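Local coordinates for protein CEP104 (Gallus gallus, PDB 5JO8) that is a centriolar protein whose TOG domain, an array of paired helices, probably binds tubulin or microtubules, at residues Glu22-Ala34 with Glu43-Tyr56. Residues are numbered along the deposited sequence; the frame is centred on the assembly and turned at random.
Sequences EPEPLSEKALREA and EALVSGAYSKSWSY
Glu43 lays its CG against Leu26 CD1 and its OE2 beside Leu31 CD2; OE2 also accepts from a water that takes Leu26 N and donates to Ser47 OG. One turn on, Val46 CG1 touches both Leu26 CD1 (3.9 Å) and Ala34 CB (3.8 Å). Ser47 takes Pro23 CG against its CB, while its OG, bonded to Glu43 O, lies 3.4 Å from Leu26 CG. A second water joins Ser47 O to Glu24 O. The case illustrates a HEAT-like array of the TOG type at its N-terminal end: residues 22-26 and helix 28-33 pack on helix 43-49, whose neighbour is helix 77-94. Tyr50 CG stands anti to the carbonyl carbon (chi1 -83°), which turns the ring toward 22-34, with Leu26 CD2 against CB and CG and Ala30 CB against CE2; its OH donates to Glu33 OE1 (2.9 Å), on the anti side of the carboxylate. A phenylalanine here would probably leave Glu33 OE1 without its donor and take away the oxygen that Ala34 CB packs against. Ser51 OG then bonds Glu24 OE2 and Lys52 N bonds Glu24 OE1 (2.6 Å), both syn but tilted 31° and 21° out of the carboxylate plane. Tyr56 finally offers a ring face to Pro23, whose CD makes a CH-pi contact 4.1 Å from the ring centroid.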
ATOM      1  N   GLU A  22     -28.479  16.963 -10.337  1.00 34.79           N
ATOM      2  CA  GLU A  22     -27.929  15.660 -10.686  1.00 33.76           C
ATOM      3  C   GLU A  22     -26.480  15.751 -11.147  1.00 28.10           C
ATOM      4  O   GLU A  22     -26.075  16.730 -11.763  1.00 28.88           O
ATOM      5  CB  GLU A  22     -28.747  15.012 -11.810  1.00 34.36           C
ATOM      6  CG  GLU A  22     -30.114  14.521 -11.409  1.00 36.69           C
ATOM      7  CD  GLU A  22     -30.762  13.672 -12.492  1.00 46.66           C
ATOM      8  OE1 GLU A  22     -30.026  13.046 -13.292  1.00 35.22           O
ATOM      9  OE2 GLU A  22     -32.007  13.635 -12.541  1.00 36.60           O
ATOM     10  N   PRO A  23     -25.695  14.697 -10.881  1.00 28.64           N
ATOM     11  CA  PRO A  23     -24.361  14.598 -11.477  1.00 27.74           C
ATOM     12  C   PRO A  23     -24.480  14.389 -12.981  1.00 33.20           C
ATOM     13  O   PRO A  23     -25.541  13.967 -13.446  1.00 35.52           O
ATOM     14  CB  PRO A  23     -23.766  13.358 -10.801  1.00 30.11           C
ATOM     15  CG  PRO A  23     -24.936  12.552 -10.375  1.00 39.24           C
ATOM     16  CD  PRO A  23     -26.026  13.533 -10.041  1.00 29.53           C
ATOM     17  N   GLU A  24     -23.424  14.690 -13.729  1.00 34.24           N
ATOM     18  CA  GLU A  24     -23.467  14.544 -15.178  1.00 33.45           C
ATOM     19  C   GLU A  24     -23.589  13.071 -15.566  1.00 40.01           C
ATOM     20  O   GLU A  24     -23.216  12.186 -14.790  1.00 29.72           O
ATOM     21  CB  GLU A  24     -22.237  15.177 -15.830  1.00 41.04           C
ATOM     22  CG  GLU A  24     -20.933  14.528 -15.450  1.00 45.80           C
ATOM     23  CD  GLU A  24     -20.291  15.169 -14.236  1.00 41.32           C
ATOM     24  OE1 GLU A  24     -19.043  15.196 -14.183  1.00 53.95           O
ATOM     25  OE2 GLU A  24     -21.020  15.644 -13.340  1.00 35.88           O
ATOM     26  N   PRO A  25     -24.128  12.798 -16.765  1.00 31.98           N
ATOM     27  CA  PRO A  25     -24.310  11.408 -17.182  1.00 40.88           C
ATOM     28  C   PRO A  25     -22.981  10.676 -17.325  1.00 39.53           C
ATOM     29  O   PRO A  25     -21.962  11.293 -17.642  1.00 32.81           O
ATOM     30  CB  PRO A  25     -25.000  11.541 -18.545  1.00 36.81           C
ATOM     31  CG  PRO A  25     -24.625  12.895 -19.029  1.00 32.75           C
ATOM     32  CD  PRO A  25     -24.594  13.744 -17.795  1.00 37.26           C
ATOM     33  N   LEU A  26     -23.006   9.374 -17.063  1.00 32.61           N
ATOM     34  CA  LEU A  26     -21.842   8.514 -17.237  1.00 36.23           C
ATOM     35  C   LEU A  26     -21.525   8.338 -18.717  1.00 46.20           C
ATOM     36  O   LEU A  26     -22.422   8.095 -19.524  1.00 41.46           O
ATOM     37  CB  LEU A  26     -22.097   7.142 -16.604  1.00 30.66           C
ATOM     38  CG  LEU A  26     -22.126   7.059 -15.076  1.00 27.31           C
ATOM     39  CD1 LEU A  26     -22.563   5.682 -14.613  1.00 29.05           C
ATOM     40  CD2 LEU A  26     -20.757   7.397 -14.502  1.00 28.23           C
ATOM     41  N   SER A  27     -20.247   8.459 -19.066  1.00 46.08           N
ATOM     42  CA  SER A  27     -19.794   8.174 -20.423  1.00 51.44           C
ATOM     43  C   SER A  27     -20.111   6.725 -20.761  1.00 35.43           C
ATOM     44  O   SER A  27     -20.364   5.911 -19.871  1.00 50.34           O
ATOM     45  CB  SER A  27     -18.287   8.395 -20.545  1.00 47.35           C
ATOM     46  OG  SER A  27     -17.577   7.275 -20.044  1.00 53.24           O
ATOM     47  N   GLU A  28     -20.097   6.394 -22.048  1.00 54.60           N
ATOM     48  CA  GLU A  28     -20.362   5.023 -22.470  1.00 49.27           C
ATOM     49  C   GLU A  28     -19.294   4.081 -21.923  1.00 41.45           C
ATOM     50  O   GLU A  28     -19.575   2.929 -21.593  1.00 41.44           O
ATOM     51  CB  GLU A  28     -20.421   4.926 -23.995  1.00 66.82           C
ATOM     52  CG  GLU A  28     -21.598   5.656 -24.618  1.00 74.03           C
ATOM     53  CD  GLU A  28     -21.603   5.561 -26.131  1.00 86.60           C
ATOM     54  OE1 GLU A  28     -20.538   5.265 -26.713  1.00 85.07           O
ATOM     55  OE2 GLU A  28     -22.674   5.780 -26.737  1.00 80.81           O
ATOM     56  N   LYS A  29     -18.070   4.588 -21.826  1.00 56.46           N
ATOM     57  CA  LYS A  29     -16.955   3.840 -21.257  1.00 52.58           C
ATOM     58  C   LYS A  29     -17.267   3.449 -19.811  1.00 52.18           C
ATOM     59  O   LYS A  29     -17.081   2.299 -19.412  1.00 57.96           O
ATOM     60  CB  LYS A  29     -15.685   4.692 -21.320  1.00 52.02           C
ATOM     61  CG  LYS A  29     -14.377   3.930 -21.184  1.00 49.66           C
ATOM     62  CD  LYS A  29     -13.204   4.832 -21.552  1.00 58.20           C
ATOM     63  CE  LYS A  29     -11.879   4.083 -21.540  1.00 72.19           C
ATOM     64  NZ  LYS A  29     -11.464   3.688 -20.166  1.00 69.79           N
ATOM     65  N   ALA A  30     -17.770   4.412 -19.043  1.00 59.76           N
ATOM     66  CA  ALA A  30     -18.038   4.216 -17.619  1.00 45.45           C
ATOM     67  C   ALA A  30     -19.172   3.233 -17.330  1.00 45.37           C
ATOM     68  O   ALA A  30     -19.105   2.477 -16.361  1.00 37.66           O
ATOM     69  CB  ALA A  30     -18.311   5.552 -16.950  1.00 46.99           C
ATOM     70  N   LEU A  31     -20.214   3.249 -18.157  1.00 46.39           N
ATOM     71  CA  LEU A  31     -21.369   2.377 -17.949  1.00 34.23           C
ATOM     72  C   LEU A  31     -21.018   0.896 -17.921  1.00 39.07           C
ATOM     73  O   LEU A  31     -21.499   0.156 -17.060  1.00 38.62           O
ATOM     74  CB  LEU A  31     -22.436   2.619 -19.021  1.00 37.41           C
ATOM     75  CG  LEU A  31     -23.358   3.806 -18.774  1.00 32.33           C
ATOM     76  CD1 LEU A  31     -24.176   4.108 -20.015  1.00 27.89           C
ATOM     77  CD2 LEU A  31     -24.261   3.540 -17.579  1.00 29.34           C
ATOM     78  N   ARG A  32     -20.201   0.458 -18.875  1.00 36.77           N
ATOM     79  CA  ARG A  32     -19.817  -0.947 -18.934  1.00 51.94           C
ATOM     80  C   ARG A  32     -18.856  -1.320 -17.809  1.00 32.17           C
ATOM     81  O   ARG A  32     -19.060  -2.325 -17.123  1.00 35.73           O
ATOM     82  CB  ARG A  32     -19.226  -1.314 -20.301  1.00 47.10           C
ATOM     83  CG  ARG A  32     -18.212  -0.323 -20.841  1.00 54.32           C
ATOM     84  CD  ARG A  32     -17.462  -0.905 -22.029  1.00 66.45           C
ATOM     85  NE  ARG A  32     -16.569   0.072 -22.645  1.00 57.38           N
ATOM     86  CZ  ARG A  32     -16.945   0.926 -23.591  1.00 62.46           C
ATOM     87  NH1 ARG A  32     -16.070   1.785 -24.101  1.00 65.23           N
ATOM     88  NH2 ARG A  32     -18.198   0.920 -24.028  1.00 63.09           N
ATOM     89  N   GLU A  33     -17.818  -0.511 -17.614  1.00 38.29           N
ATOM     90  CA  GLU A  33     -16.811  -0.819 -16.603  1.00 43.87           C
ATOM     91  C   GLU A  33     -17.405  -0.799 -15.192  1.00 42.28           C
ATOM     92  O   GLU A  33     -17.069  -1.641 -14.359  1.00 36.90           O
ATOM     93  CB  GLU A  33     -15.587   0.102 -16.719  1.00 37.87           C
ATOM     94  CG  GLU A  33     -15.824   1.569 -16.375  1.00 40.96           C
ATOM     95  CD  GLU A  33     -14.543   2.394 -16.414  1.00 62.94           C
ATOM     96  OE1 GLU A  33     -14.419   3.354 -15.621  1.00 47.46           O
ATOM     97  OE2 GLU A  33     -13.659   2.079 -17.240  1.00 60.72           O
ATOM     98  N   ALA A  34     -18.319   0.133 -14.941  1.00 34.55           N
ATOM     99  CA  ALA A  34     -18.936   0.245 -13.625  1.00 39.49           C
ATOM    100  C   ALA A  34     -20.243  -0.538 -13.482  1.00 35.62           C
ATOM    101  O   ALA A  34     -20.980  -0.328 -12.517  1.00 34.18           O
ATOM    102  CB  ALA A  34     -19.159   1.708 -13.269  1.00 37.41           C
ATOM    103  N   GLU A  43     -27.355   3.703 -10.602  1.00 28.11           N
ATOM    104  CA  GLU A  43     -26.614   4.577 -11.493  1.00 26.34           C
ATOM    105  C   GLU A  43     -26.401   5.974 -10.911  1.00 25.94           C
ATOM    106  O   GLU A  43     -25.370   6.602 -11.170  1.00 25.08           O
ATOM    107  CB  GLU A  43     -27.275   4.647 -12.877  1.00 32.54           C
ATOM    108  CG  GLU A  43     -26.512   5.510 -13.868  1.00 36.29           C
ATOM    109  CD  GLU A  43     -27.013   5.370 -15.287  1.00 27.87           C
ATOM    110  OE1 GLU A  43     -27.823   4.457 -15.547  1.00 35.62           O
ATOM    111  OE2 GLU A  43     -26.586   6.177 -16.140  1.00 32.36           O
ATOM    112  N   ALA A  44     -27.353   6.454 -10.111  1.00 27.78           N
ATOM    113  CA  ALA A  44     -27.253   7.798  -9.539  1.00 28.90           C
ATOM    114  C   ALA A  44     -26.012   7.941  -8.656  1.00 25.85           C
ATOM    115  O   ALA A  44     -25.244   8.901  -8.793  1.00 26.72           O
ATOM    116  CB  ALA A  44     -28.515   8.148  -8.752  1.00 27.31           C
ATOM    117  N   LEU A  45     -25.809   6.974  -7.766  1.00 25.64           N
ATOM    118  CA  LEU A  45     -24.645   6.994  -6.891  1.00 26.28           C
ATOM    119  C   LEU A  45     -23.360   6.909  -7.705  1.00 22.12           C
ATOM    120  O   LEU A  45     -22.417   7.659  -7.453  1.00 21.99           O
ATOM    121  CB  LEU A  45     -24.704   5.861  -5.860  1.00 24.32           C
ATOM    122  CG  LEU A  45     -23.592   5.837  -4.804  1.00 25.74           C
ATOM    123  CD1 LEU A  45     -24.115   5.230  -3.507  1.00 25.65           C
ATOM    124  CD2 LEU A  45     -22.368   5.056  -5.304  1.00 21.39           C
ATOM    125  N   VAL A  46     -23.306   5.975  -8.650  1.00 23.63           N
ATOM    126  CA  VAL A  46     -22.090   5.797  -9.445  1.00 21.14           C
ATOM    127  C   VAL A  46     -21.791   7.042 -10.275  1.00 22.91           C
ATOM    128  O   VAL A  46     -20.636   7.462 -10.393  1.00 23.21           O
ATOM    129  CB  VAL A  46     -22.152   4.509 -10.296  1.00 20.00           C
ATOM    130  CG1 VAL A  46     -20.968   4.425 -11.248  1.00 25.32           C
ATOM    131  CG2 VAL A  46     -22.193   3.289  -9.395  1.00 22.35           C
ATOM    132  N   SER A  47     -22.835   7.651 -10.833  1.00 23.22           N
ATOM    133  CA  SER A  47     -22.659   8.908 -11.549  1.00 23.47           C
ATOM    134  C   SER A  47     -22.035   9.961 -10.642  1.00 22.87           C
ATOM    135  O   SER A  47     -21.191  10.750 -11.084  1.00 25.71           O
ATOM    136  CB  SER A  47     -23.998   9.405 -12.107  1.00 25.43           C
ATOM    137  OG  SER A  47     -24.498   8.492 -13.074  1.00 25.89           O
ATOM    138  N   GLY A  48     -22.449   9.983  -9.376  1.00 23.78           N
ATOM    139  CA  GLY A  48     -21.826  10.868  -8.403  1.00 25.58           C
ATOM    140  C   GLY A  48     -20.344  10.571  -8.226  1.00 24.53           C
ATOM    141  O   GLY A  48     -19.511  11.478  -8.241  1.00 24.46           O
ATOM    142  N   ALA A  49     -20.006   9.296  -8.068  1.00 22.00           N
ATOM    143  CA  ALA A  49     -18.604   8.888  -7.910  1.00 24.41           C
ATOM    144  C   ALA A  49     -17.725   9.281  -9.104  1.00 25.28           C
ATOM    145  O   ALA A  49     -16.526   9.531  -8.949  1.00 21.38           O
ATOM    146  CB  ALA A  49     -18.511   7.381  -7.653  1.00 22.60           C
ATOM    147  N   TYR A  50     -18.318   9.327 -10.295  1.00 23.79           N
ATOM    148  CA  TYR A  50     -17.576   9.666 -11.510  1.00 24.99           C
ATOM    149  C   TYR A  50     -17.660  11.151 -11.849  1.00 25.86           C
ATOM    150  O   TYR A  50     -17.089  11.589 -12.849  1.00 30.21           O
ATOM    151  CB  TYR A  50     -18.101   8.863 -12.706  1.00 26.04           C
ATOM    152  CG  TYR A  50     -17.546   7.459 -12.855  1.00 26.57           C
ATOM    153  CD1 TYR A  50     -17.879   6.457 -11.958  1.00 23.75           C
ATOM    154  CD2 TYR A  50     -16.721   7.128 -13.922  1.00 25.49           C
ATOM    155  CE1 TYR A  50     -17.387   5.176 -12.103  1.00 23.17           C
ATOM    156  CE2 TYR A  50     -16.219   5.852 -14.071  1.00 29.26           C
ATOM    157  CZ  TYR A  50     -16.554   4.877 -13.160  1.00 25.85           C
ATOM    158  OH  TYR A  50     -16.066   3.594 -13.296  1.00 28.56           O
ATOM    159  N   SER A  51     -18.362  11.922 -11.024  1.00 24.06           N
ATOM    160  CA  SER A  51     -18.629  13.330 -11.328  1.00 26.67           C
ATOM    161  C   SER A  51     -17.363  14.188 -11.369  1.00 25.06           C
ATOM    162  O   SER A  51     -16.395  13.930 -10.656  1.00 27.47           O
ATOM    163  CB  SER A  51     -19.612  13.921 -10.316  1.00 30.78           C
ATOM    164  OG  SER A  51     -19.743  15.327 -10.484  1.00 29.78           O
ATOM    165  N   LYS A  52     -17.386  15.219 -12.204  1.00 33.06           N
ATOM    166  CA  LYS A  52     -16.296  16.188 -12.229  1.00 30.42           C
ATOM    167  C   LYS A  52     -16.371  17.107 -11.011  1.00 30.48           C
ATOM    168  O   LYS A  52     -15.418  17.818 -10.696  1.00 29.60           O
ATOM    169  CB  LYS A  52     -16.307  16.986 -13.535  1.00 38.10           C
ATOM    170  CG  LYS A  52     -15.916  16.163 -14.761  1.00 34.66           C
ATOM    171  CD  LYS A  52     -14.520  15.571 -14.608  1.00 55.29           C
ATOM    172  CE  LYS A  52     -14.199  14.596 -15.733  1.00 57.85           C
ATOM    173  NZ  LYS A  52     -15.118  13.422 -15.733  1.00 63.19           N
ATOM    174  N   SER A  53     -17.503  17.072 -10.315  1.00 28.83           N
ATOM    175  CA  SER A  53     -17.684  17.834  -9.091  1.00 28.05           C
ATOM    176  C   SER A  53     -17.184  17.044  -7.880  1.00 32.28           C
ATOM    177  O   SER A  53     -17.694  15.964  -7.579  1.00 27.25           O
ATOM    178  CB  SER A  53     -19.163  18.184  -8.917  1.00 29.87           C
ATOM    179  OG  SER A  53     -19.437  18.558  -7.580  1.00 32.40           O
ATOM    180  N   TRP A  54     -16.188  17.576  -7.182  1.00 27.75           N
ATOM    181  CA  TRP A  54     -15.591  16.845  -6.066  1.00 25.25           C
ATOM    182  C   TRP A  54     -16.568  16.538  -4.927  1.00 30.83           C
ATOM    183  O   TRP A  54     -16.431  15.515  -4.257  1.00 26.03           O
ATOM    184  CB  TRP A  54     -14.342  17.564  -5.529  1.00 31.12           C
ATOM    185  CG  TRP A  54     -14.617  18.858  -4.813  1.00 23.59           C
ATOM    186  CD1 TRP A  54     -14.470  20.120  -5.318  1.00 26.42           C
ATOM    187  CD2 TRP A  54     -15.070  19.016  -3.465  1.00 26.72           C
ATOM    188  NE1 TRP A  54     -14.810  21.049  -4.368  1.00 30.09           N
ATOM    189  CE2 TRP A  54     -15.180  20.399  -3.220  1.00 27.13           C
ATOM    190  CE3 TRP A  54     -15.391  18.122  -2.434  1.00 33.58           C
ATOM    191  CZ2 TRP A  54     -15.603  20.906  -1.997  1.00 31.57           C
ATOM    192  CZ3 TRP A  54     -15.816  18.630  -1.222  1.00 33.33           C
ATOM    193  CH2 TRP A  54     -15.916  20.009  -1.012  1.00 30.57           C
ATOM    194  N   SER A  55     -17.547  17.412  -4.696  1.00 25.28           N
ATOM    195  CA  SER A  55     -18.509  17.185  -3.619  1.00 25.57           C
ATOM    196  C   SER A  55     -19.416  16.001  -3.932  1.00 27.45           C
ATOM    197  O   SER A  55     -19.827  15.269  -3.027  1.00 29.02           O
ATOM    198  CB  SER A  55     -19.342  18.442  -3.350  1.00 34.33           C
ATOM    199  OG  SER A  55     -20.041  18.846  -4.513  1.00 38.18           O
ATOM    200  N   TYR A  56     -19.743  15.816  -5.207  1.00 22.33           N
ATOM    201  CA  TYR A  56     -20.552  14.671  -5.610  1.00 23.65           C
ATOM    202  C   TYR A  56     -19.755  13.386  -5.411  1.00 22.17           C
ATOM    203  O   TYR A  56     -20.317  12.359  -5.040  1.00 25.11           O
ATOM    204  CB  TYR A  56     -20.984  14.791  -7.069  1.00 27.17           C
ATOM    205  CG  TYR A  56     -22.405  15.273  -7.253  1.00 39.98           C
ATOM    206  CD1 TYR A  56     -23.458  14.677  -6.565  1.00 43.97           C
ATOM    207  CD2 TYR A  56     -22.698  16.317  -8.114  1.00 28.89           C
ATOM    208  CE1 TYR A  56     -24.762  15.110  -6.729  1.00 49.77           C
ATOM    209  CE2 TYR A  56     -24.006  16.765  -8.280  1.00 32.84           C
ATOM    210  CZ  TYR A  56     -25.032  16.155  -7.589  1.00 46.32           C
ATOM    211  OH  TYR A  56     -26.329  16.587  -7.754  1.00 49.59           O
TER
HETATM  212  O   HOH W   1     -20.876  11.485 -13.549  1.00 36.37           O
HETATM  213  O   HOH W   2     -25.300   8.601 -15.711  1.00 29.95           O